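Side-chain contacts in glutaredoxin, CPYC type (Chlamydomonas reinhardtii, PDB 7NCV), which probably uses glutathione to reduce disulfides, as a dithiol-type member of the glutaredoxin family, and binds an iron-sulfur cluster in an atypical way: residues M1-A4 with E5-E9; Y29-K32 with A33-L37; Q39-A42 with G43-V47; E98-L101 with Q102-G105. All coordinates share one frame; numbering follows the deposited sequence. Where two conformers were deposited one is given.

Contact 1: residues M1-A4 with E5-E9; sequences MGKA and EAINE
Glu5 folds its carboxylate back over the first turn of the helix to meet the backbone of Gly2. Its OE2 accepts the N-H of Gly2 at 2.9 Å, on the anti side of the carboxylate and 20° out of its plane, and the N-H points well off the oxygen, at 131°. A bend at the second torsion (chi2 69°) turns the acid toward the chain start instead of letting it run outward. The other oxygen, OE1, lies 4.2 Å from the methyl CB of Ala4. Separately, Ala4 O accepts the N of Asn8 at 3.1 Å.

Gly2 is the N-cap of helix 3-16, and the bond from Glu5 back to it is one half of a capping box; with a glycine at the cap, the half that needs a cap side chain is absent. The O of Gly2 meanwhile takes the N of Ala6 at 3.0 Å, the first of the regular helical bonds.

Lys3 makes the apolar part. Its extended chain crosses Ile7, CE lying 3.8 Å from CD1 of the isoleucine. The ammonium goes on to a salt bridge with Asp65 of helix 58-67, where Ala62 takes the side chains of both Ala6 and Ile7.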
loop_
_atom_site.group_PDB
_atom_site.type_symbol
_atom_site.label_atom_id
_atom_site.label_comp_id
_atom_site.label_asym_id
_atom_site.label_seq_id
_atom_site.Cartn_x
_atom_site.Cartn_y
_atom_site.Cartn_z
ATOM N N MET A 1 18.135 8.665 8.244
ATOM C CA MET A 1 17.042 7.826 7.713
ATOM C C MET A 1 16.539 6.743 8.711
ATOM O O MET A 1 16.412 5.565 8.372
ATOM C CB MET A 1 17.462 7.175 6.373
ATOM C CG MET A 1 18.666 6.214 6.401
ATOM S SD MET A 1 19.135 5.519 4.771
ATOM C CE MET A 1 20.353 6.746 4.251
ATOM N N GLY A 2 16.215 7.169 9.930
ATOM C CA GLY A 2 15.711 6.292 10.972
ATOM C C GLY A 2 14.197 6.189 10.976
ATOM O O GLY A 2 13.520 6.499 9.994
ATOM N N LYS A 3 13.651 5.732 12.108
ATOM C CA LYS A 3 12.218 5.444 12.157
ATOM C C LYS A 3 11.376 6.716 12.099
ATOM O O LYS A 3 10.327 6.746 11.438
ATOM C CB LYS A 3 11.876 4.646 13.413
ATOM C CG LYS A 3 10.436 4.130 13.419
ATOM C CD LYS A 3 10.125 3.605 14.812
ATOM C CE LYS A 3 8.654 3.574 15.099
ATOM N NZ LYS A 3 8.464 3.477 16.600
ATOM N N ALA A 4 11.791 7.768 12.804
ATOM C CA ALA A 4 10.998 8.989 12.776
ATOM C C ALA A 4 10.918 9.548 11.363
ATOM O O ALA A 4 9.860 10.022 10.923
ATOM C CB ALA A 4 11.610 10.003 13.732
ATOM N N GLU A 5 12.029 9.475 10.629
ATOM C CA GLU A 5 12.052 9.958 9.254
ATOM C C GLU A 5 11.176 9.093 8.365
ATOM O O GLU A 5 10.500 9.603 7.457
ATOM C CB GLU A 5 13.488 9.971 8.721
ATOM C CG GLU A 5 14.432 11.007 9.361
ATOM C CD GLU A 5 14.777 10.719 10.826
ATOM O OE1 GLU A 5 14.798 11.681 11.638
ATOM O OE2 GLU A 5 15.043 9.541 11.178
ATOM N N ALA A 6 11.209 7.767 8.582
ATOM C CA ALA A 6 10.389 6.856 7.807
ATOM C C ALA A 6 8.916 7.122 8.040
ATOM O O ALA A 6 8.115 7.089 7.088
ATOM C CB ALA A 6 10.736 5.405 8.162
ATOM N N ILE A 7 8.521 7.369 9.300
ATOM C CA ILE A 7 7.120 7.703 9.555
ATOM C C ILE A 7 6.734 8.951 8.768
ATOM O O ILE A 7 5.703 8.988 8.076
ATOM C CB ILE A 7 6.883 7.880 11.061
ATOM C CG1 ILE A 7 6.979 6.489 11.719
ATOM C CG2 ILE A 7 5.507 8.501 11.268
ATOM C CD1 ILE A 7 7.150 6.526 13.221
ATOM N N ASN A 8 7.589 9.975 8.819
ATOM C CA ASN A 8 7.342 11.209 8.057
ATOM C C ASN A 8 7.170 10.894 6.569
ATOM O O ASN A 8 6.227 11.370 5.913
ATOM C CB ASN A 8 8.498 12.189 8.259
ATOM C CG ASN A 8 8.295 13.456 7.473
ATOM O OD1 ASN A 8 7.444 14.276 7.821
ATOM N ND2 ASN A 8 9.038 13.600 6.373
ATOM N N GLU A 9 8.091 10.111 6.012
ATOM C CA GLU A 9 8.056 9.829 4.578
ATOM C C GLU A 9 6.763 9.124 4.195
ATOM O O GLU A 9 6.119 9.481 3.191
ATOM C CB GLU A 9 9.243 8.947 4.184
ATOM C CG GLU A 9 9.268 8.587 2.725
ATOM C CD GLU A 9 10.473 7.730 2.350
ATOM O OE1 GLU A 9 11.598 8.087 2.752
ATOM O OE2 GLU A 9 10.300 6.721 1.628
#

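Contact 2: residues Y29-K32 with A33-L37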
loop_
_atom_site.group_PDB
_atom_site.type_symbol
_atom_site.label_atom_id
_atom_site.label_comp_id
_atom_site.label_asym_id
_atom_site.label_seq_id
_atom_site.Cartn_x
_atom_site.Cartn_y
_atom_site.Cartn_z
ATOM N N TYR A 29 2.161 -12.174 -1.433
ATOM C CA TYR A 29 1.015 -11.392 -1.000
ATOM C C TYR A 29 1.045 -9.989 -1.611
ATOM O O TYR A 29 -0.022 -9.410 -1.870
ATOM C CB TYR A 29 0.938 -11.332 0.548
ATOM C CG TYR A 29 0.426 -12.641 1.127
ATOM C CD1 TYR A 29 -0.940 -12.901 1.161
ATOM C CD2 TYR A 29 1.283 -13.580 1.615
ATOM C CE1 TYR A 29 -1.458 -14.115 1.686
ATOM C CE2 TYR A 29 0.778 -14.811 2.104
ATOM C CZ TYR A 29 -0.583 -15.029 2.137
ATOM O OH TYR A 29 -1.098 -16.201 2.652
ATOM N N CYS A 30 2.235 -9.463 -1.892
ATOM C CA CYS A 30 2.334 -8.179 -2.604
ATOM C C CYS A 30 1.772 -8.336 -4.007
ATOM O O CYS A 30 1.030 -7.475 -4.502
ATOM C CB CYS A 30 3.786 -7.728 -2.653
ATOM S SG CYS A 30 4.482 -7.262 -1.034
ATOM N N VAL A 31 2.066 -9.475 -4.658
ATOM C CA VAL A 31 1.525 -9.719 -5.982
ATOM C C VAL A 31 0.008 -9.816 -5.914
ATOM O O VAL A 31 -0.688 -9.319 -6.792
ATOM C CB VAL A 31 2.157 -10.985 -6.611
ATOM C CG1 VAL A 31 1.496 -11.288 -7.982
ATOM C CG2 VAL A 31 3.647 -10.794 -6.746
ATOM N N LYS A 32 -0.538 -10.476 -4.884
ATOM C CA LYS A 32 -1.990 -10.566 -4.766
ATOM C C LYS A 32 -2.599 -9.176 -4.704
ATOM O O LYS A 32 -3.608 -8.911 -5.373
ATOM C CB LYS A 32 -2.320 -11.356 -3.501
ATOM C CG LYS A 32 -3.784 -11.713 -3.336
ATOM C CD LYS A 32 -4.000 -12.649 -2.127
ATOM C CE LYS A 32 -3.361 -13.976 -2.273
ATOM N NZ LYS A 32 -3.970 -14.883 -1.230
ATOM N N ALA A 33 -1.974 -8.264 -3.947
ATOM C CA ALA A 33 -2.504 -6.906 -3.874
ATOM C C ALA A 33 -2.367 -6.175 -5.193
ATOM O O ALA A 33 -3.306 -5.493 -5.615
ATOM C CB ALA A 33 -1.755 -6.153 -2.791
ATOM N N LYS A 34 -1.208 -6.319 -5.843
ATOM C CA LYS A 34 -0.979 -5.622 -7.106
ATOM C C LYS A 34 -1.948 -6.121 -8.156
ATOM O O LYS A 34 -2.547 -5.340 -8.900
ATOM C CB LYS A 34 0.455 -5.856 -7.553
ATOM C CG LYS A 34 1.446 -5.097 -6.706
ATOM C CD LYS A 34 2.838 -5.753 -7.015
ATOM C CE LYS A 34 3.911 -4.940 -6.298
ATOM N NZ LYS A 34 5.226 -5.614 -6.658
ATOM N N ASN A 35 -2.151 -7.453 -8.219
ATOM C CA ASN A 35 -3.036 -8.007 -9.238
ATOM C C ASN A 35 -4.461 -7.521 -9.009
ATOM O O ASN A 35 -5.198 -7.264 -9.979
ATOM C CB ASN A 35 -2.983 -9.524 -9.206
ATOM C CG ASN A 35 -1.750 -10.069 -9.904
ATOM O OD1 ASN A 35 -1.024 -9.355 -10.594
ATOM N ND2 ASN A 35 -1.518 -11.399 -9.710
ATOM N N ALA A 36 -4.865 -7.386 -7.731
ATOM C CA ALA A 36 -6.201 -6.889 -7.416
ATOM C C ALA A 36 -6.390 -5.455 -7.911
ATOM O O ALA A 36 -7.387 -5.142 -8.598
ATOM C CB ALA A 36 -6.460 -7.009 -5.921
ATOM N N LEU A 37 -5.445 -4.589 -7.573
ATOM C CA LEU A 37 -5.493 -3.212 -8.058
ATOM C C LEU A 37 -5.447 -3.175 -9.581
ATOM O O LEU A 37 -6.110 -2.316 -10.200
ATOM C CB LEU A 37 -4.310 -2.476 -7.434
ATOM C CG LEU A 37 -4.546 -2.170 -5.956
ATOM C CD1 LEU A 37 -3.192 -1.791 -5.324
ATOM C CD2 LEU A 37 -5.631 -1.097 -5.649
#
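Val31 and Asn35 run alongside each other in the same direction, one helical turn apart, and the valine methyl CG1 comes to 3.5 Å from ND2 of the amide. Putting CG1 opposite the backbone N (chi1 176°) is what brings that methyl to the asparagine. Beneath the pair, Asn35 N donates to Val31 O at 2.8 Å. On the neighbouring flank of the helix, Lys34 lays its chain over the carbonyl of Cys30: CG is 3.3 Å from Cys30 O, which also receives the N of Lys34 at 2.9 Å.

The polar ends are held farther out. Lys34 NZ forms a salt bridge with Glu49 on the edge strand 46-49 and a weak hydrogen bond with Ser23. Lys32 NZ pairs with Asp86 of helix 85-94, against which Ala36 also packs. Cys30 is the second cysteine of the CxxC motif at the start of helix 28-41; its disulfide with Cys27, seen in another structure of this protein, is absent in this reduced form.

Because the side chains meet by van der Waals contact alone, the directional cohesion within this stretch comes from backbone bonds, while both lysines spend their charge on tying the helix to its neighbours.

Contact 3: residues Q39-A42 with G43-V47; sequences QFIA and GKYTV
Ile41 lays the end of its side chain over the CD1 corner of the Tyr45 ring, the two crossing at about a right angle. The isoleucine CD1 sits 3.7 Å from the ring CD1 of Tyr45, with CG1 close behind. Both residues reach this meeting from the crowded position: CG1 of Ile41 (chi1 53°) and CG of Tyr45 (chi1 59°) each stand between their own backbone N and carbonyl carbon, which turns the two groups toward each other. At the edge itself the neighbour is backbone: Ile41 O lies near the ring plane, 3.4 Å from CD1 of Tyr45.

That same oxygen closes a type II beta turn running from Ile41 to Lys44. It accepts the N-H of Lys44 at 3.1 Å, a bent bond. Gly43 takes the third place of the turn with positive phi, where glycine is the usual choice; a CB there would collide with Ala42 O. Lys44 covers the carbonyl from its own side, its CB 3.4 Å from Ile41 O. In one of its two conformers the ammonium also reaches a water that donates to Phe40 O, a link to be taken as tentative.

The turn is the connection in the beta-alpha-beta unit that leads from helix 28-41 into edge strand 46-49. Tyr45 OH hydrogen-bonds Asn38, its side chain packs on Leu37 and on Val19 of the neighbouring strand, and Ile41 faces Leu101 of helix 96-103.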
loop_
_atom_site.group_PDB
_atom_site.type_symbol
_atom_site.label_atom_id
_atom_site.label_comp_id
_atom_site.label_asym_id
_atom_site.label_seq_id
_atom_site.Cartn_x
_atom_site.Cartn_y
_atom_site.Cartn_z
ATOM N N GLN A 39 -6.752 -5.010 -11.690
ATOM C CA GLN A 39 -8.047 -5.230 -12.324
ATOM C C GLN A 39 -8.743 -3.920 -12.675
ATOM O O GLN A 39 -9.622 -3.915 -13.573
ATOM C CB GLN A 39 -8.971 -6.042 -11.410
ATOM C CG GLN A 39 -8.416 -7.387 -11.017
ATOM C CD GLN A 39 -9.404 -8.144 -10.098
ATOM O OE1 GLN A 39 -9.010 -8.988 -9.281
ATOM N NE2 GLN A 39 -10.691 -7.828 -10.231
ATOM N N PHE A 40 -8.376 -2.826 -11.996
ATOM C CA PHE A 40 -9.046 -1.543 -12.150
ATOM C C PHE A 40 -8.147 -0.425 -12.627
ATOM O O PHE A 40 -8.624 0.400 -13.407
ATOM C CB PHE A 40 -9.676 -1.125 -10.829
ATOM C CG PHE A 40 -10.632 -2.183 -10.297
ATOM C CD1 PHE A 40 -11.905 -2.299 -10.835
ATOM C CD2 PHE A 40 -10.203 -3.087 -9.327
ATOM C CE1 PHE A 40 -12.786 -3.329 -10.356
ATOM C CE2 PHE A 40 -11.073 -4.092 -8.881
ATOM C CZ PHE A 40 -12.337 -4.197 -9.404
ATOM N N ILE A 41 -6.893 -0.353 -12.160
ATOM C CA ILE A 41 -6.056 0.822 -12.410
ATOM C C ILE A 41 -4.635 0.377 -12.701
ATOM O O ILE A 41 -3.647 0.989 -12.230
ATOM C CB ILE A 41 -6.095 1.792 -11.225
ATOM C CG1 ILE A 41 -5.752 1.080 -9.899
ATOM C CG2 ILE A 41 -7.462 2.501 -11.137
ATOM C CD1 ILE A 41 -5.445 2.111 -8.759
ATOM N N ALA A 42 -4.493 -0.661 -13.520
ATOM C CA ALA A 42 -3.156 -1.110 -13.874
ATOM C C ALA A 42 -2.328 0.047 -14.413
ATOM O O ALA A 42 -2.799 0.813 -15.266
ATOM C CB ALA A 42 -3.245 -2.207 -14.953
ATOM N N GLY A 43 -1.086 0.077 -13.969
ATOM C CA GLY A 43 -0.135 1.112 -14.438
ATOM C C GLY A 43 -0.347 2.502 -13.890
ATOM O O GLY A 43 0.326 3.403 -14.392
ATOM N N LYS A 44 -1.220 2.736 -12.908
ATOM C CA LYS A 44 -1.560 4.120 -12.558
ATOM C C LYS A 44 -1.176 4.523 -11.151
ATOM O O LYS A 44 -1.404 5.683 -10.798
ATOM C CB LYS A 44 -3.073 4.345 -12.767
ATOM C CG LYS A 44 -3.542 4.199 -14.225
ATOM C CD LYS A 44 -5.054 4.453 -14.398
ATOM C CE LYS A 44 -5.483 4.379 -15.836
ATOM N NZ LYS A 44 -6.947 4.646 -15.922
ATOM N N TYR A 45 -0.640 3.610 -10.327
ATOM C CA TYR A 45 -0.507 3.851 -8.898
ATOM C C TYR A 45 0.914 3.583 -8.479
ATOM O O TYR A 45 1.636 2.782 -9.093
ATOM C CB TYR A 45 -1.474 2.997 -8.043
ATOM C CG TYR A 45 -1.321 1.477 -8.210
ATOM C CD1 TYR A 45 -1.979 0.797 -9.250
ATOM C CD2 TYR A 45 -0.459 0.727 -7.372
ATOM C CE1 TYR A 45 -1.835 -0.586 -9.455
ATOM C CE2 TYR A 45 -0.292 -0.612 -7.561
ATOM C CZ TYR A 45 -0.989 -1.276 -8.586
ATOM O OH TYR A 45 -0.818 -2.601 -8.779
ATOM N N THR A 46 1.232 4.093 -7.301
ATOM C CA THR A 46 2.583 4.028 -6.768
ATOM C C THR A 46 2.822 2.731 -6.003
ATOM O O THR A 46 2.032 2.362 -5.128
ATOM C CB THR A 46 2.838 5.189 -5.809
ATOM O OG1 THR A 46 2.884 6.366 -6.605
ATOM C CG2 THR A 46 4.178 5.056 -5.147
ATOM N N VAL A 47 3.920 2.049 -6.322
ATOM C CA VAL A 47 4.479 0.979 -5.505
ATOM C C VAL A 47 5.848 1.384 -5.015
ATOM O O VAL A 47 6.670 1.849 -5.802
ATOM C CB VAL A 47 4.597 -0.337 -6.303
ATOM C CG1 VAL A 47 5.192 -1.443 -5.430
ATOM C CG2 VAL A 47 3.227 -0.754 -6.819
HETATM O O HOH W 1 -8.081 2.444 -15.078
#

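Contact 4: residues E98-L101 with Q102-G105; sequences EKLL and QEAG
Gln102 and Glu98 meet one turn apart on the last helix, side chains crossing at a slant with the amide and carboxylate planes 31° apart. Gln102 CG lies over the Glu98 carbonyl, 3.2 Å from Glu98 O, before the amide NE2 meets Glu98 CG at 3.8 Å. With an alanine in the place of Glu98, the Gln102 amide would probably lose the methylene beside it and be freer to turn.

Lys99 and Glu103 repeat the pattern a residue on. Its chain bent at chi2 (93°) and again further out, the lysine passes its CG at 3.7 Å from OE2 of the glutamate, while NZ stays 4.8 Å from that oxygen, so opposite charges lie near each other without a salt bridge. The attraction is likely to be weak, both residues being exposed. On the far flank of the same carboxylate, OE1 lies 3.9 Å from Leu100 CD2.

Backbone bonds hold the frame: Gln102 N to Glu98 O and Glu103 N to Lys99 O, both 2.9 Å. Ala104 N adds a bond to Leu100 O, and Gly105, with positive phi, leaves the helix in a Schellman motif, its N bonded to Gln102 O.

On the inner side of the helix, Leu101 packs on Phe40 and Ile41 of helix 28-41 and, with Ala104, on Ile77 of strand 74-77; Glu98 also touches Phe40, and Lys18 NZ hydrogen-bonds Ala104 O.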
loop_
_atom_site.group_PDB
_atom_site.type_symbol
_atom_site.label_atom_id
_atom_site.label_comp_id
_atom_site.label_asym_id
_atom_site.label_seq_id
_atom_site.Cartn_x
_atom_site.Cartn_y
_atom_site.Cartn_z
ATOM N N GLU A 98 -13.378 -1.387 -6.151
ATOM C CA GLU A 98 -13.822 -0.460 -7.197
ATOM C C GLU A 98 -14.439 0.801 -6.587
ATOM O O GLU A 98 -14.100 1.941 -6.993
ATOM C CB GLU A 98 -14.868 -1.178 -8.045
ATOM C CG GLU A 98 -15.453 -0.290 -9.141
ATOM C CD GLU A 98 -16.317 -1.049 -10.108
ATOM O OE1 GLU A 98 -16.943 -2.066 -9.713
ATOM O OE2 GLU A 98 -16.399 -0.625 -11.278
ATOM N N LYS A 99 -15.322 0.637 -5.595
ATOM C CA LYS A 99 -15.987 1.789 -4.995
ATOM C C LYS A 99 -14.976 2.694 -4.284
ATOM O O LYS A 99 -15.057 3.924 -4.399
ATOM C CB LYS A 99 -17.089 1.293 -4.046
ATOM C CG LYS A 99 -17.802 2.436 -3.352
ATOM C CD LYS A 99 -19.030 2.902 -4.055
ATOM C CE LYS A 99 -20.167 3.040 -3.010
ATOM N NZ LYS A 99 -21.491 3.274 -3.641
ATOM N N LEU A 100 -14.025 2.114 -3.548
ATOM C CA LEU A 100 -13.040 2.943 -2.845
ATOM C C LEU A 100 -12.184 3.705 -3.844
ATOM O O LEU A 100 -11.790 4.879 -3.613
ATOM C CB LEU A 100 -12.135 2.071 -1.977
ATOM C CG LEU A 100 -12.835 1.454 -0.756
ATOM C CD1 LEU A 100 -11.891 0.485 -0.105
ATOM C CD2 LEU A 100 -13.259 2.555 0.234
ATOM N N LEU A 101 -11.853 3.061 -4.973
ATOM C CA LEU A 101 -11.037 3.738 -5.995
ATOM C C LEU A 101 -11.808 4.879 -6.612
ATOM O O LEU A 101 -11.221 5.949 -6.902
ATOM C CB LEU A 101 -10.587 2.734 -7.074
ATOM C CG LEU A 101 -9.555 1.714 -6.574
ATOM C CD1 LEU A 101 -9.303 0.675 -7.667
ATOM C CD2 LEU A 101 -8.194 2.343 -6.114
ATOM N N GLN A 102 -13.103 4.689 -6.850
ATOM C CA GLN A 102 -13.937 5.768 -7.358
ATOM C C GLN A 102 -13.977 6.941 -6.389
ATOM O O GLN A 102 -13.801 8.107 -6.801
ATOM C CB GLN A 102 -15.333 5.238 -7.652
ATOM C CG GLN A 102 -15.340 4.286 -8.849
ATOM C CD GLN A 102 -16.632 3.440 -8.929
ATOM O OE1 GLN A 102 -17.289 3.183 -7.919
ATOM N NE2 GLN A 102 -16.991 3.017 -10.129
ATOM N N GLU A 103 -14.193 6.649 -5.104
ATOM C CA GLU A 103 -14.281 7.676 -4.077
ATOM C C GLU A 103 -12.962 8.430 -3.947
ATOM O O GLU A 103 -12.964 9.648 -3.670
ATOM C CB GLU A 103 -14.703 7.040 -2.759
ATOM C CG GLU A 103 -16.188 6.521 -2.836
ATOM C CD GLU A 103 -16.617 5.765 -1.615
ATOM O OE1 GLU A 103 -15.757 5.362 -0.806
ATOM O OE2 GLU A 103 -17.847 5.614 -1.486
ATOM N N ALA A 104 -11.840 7.760 -4.195
ATOM C CA ALA A 104 -10.509 8.393 -4.179
ATOM C C ALA A 104 -10.220 9.228 -5.413
ATOM O O ALA A 104 -9.180 9.930 -5.437
ATOM C CB ALA A 104 -9.423 7.322 -4.077
ATOM N N GLY A 105 -11.076 9.178 -6.444
ATOM C CA GLY A 105 -10.743 9.835 -7.712
ATOM C C GLY A 105 -9.683 9.148 -8.541
ATOM O O GLY A 105 -9.128 9.754 -9.470
#

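In the fold
The four contacts follow one another along the chain. Contact 1 starts helix 3-16 and stands apart, its centre 25 to 28 Å from those of the other three and on the opposite side of the chain's centre. Contacts 2 and 3 share helix 28-41, with centres 10 Å apart: Lys34 CE touches Val47 CG1 at 3.8 Å, which ties the helix to strand 46-49. Contact 4, on helix 96-103, has its centre 13 Å from that of contact 3 and meets it through Phe40 and Leu101. Together they sample both faces of a thioredoxin-type fold, with the CxxC cysteine near the start of the shared helix.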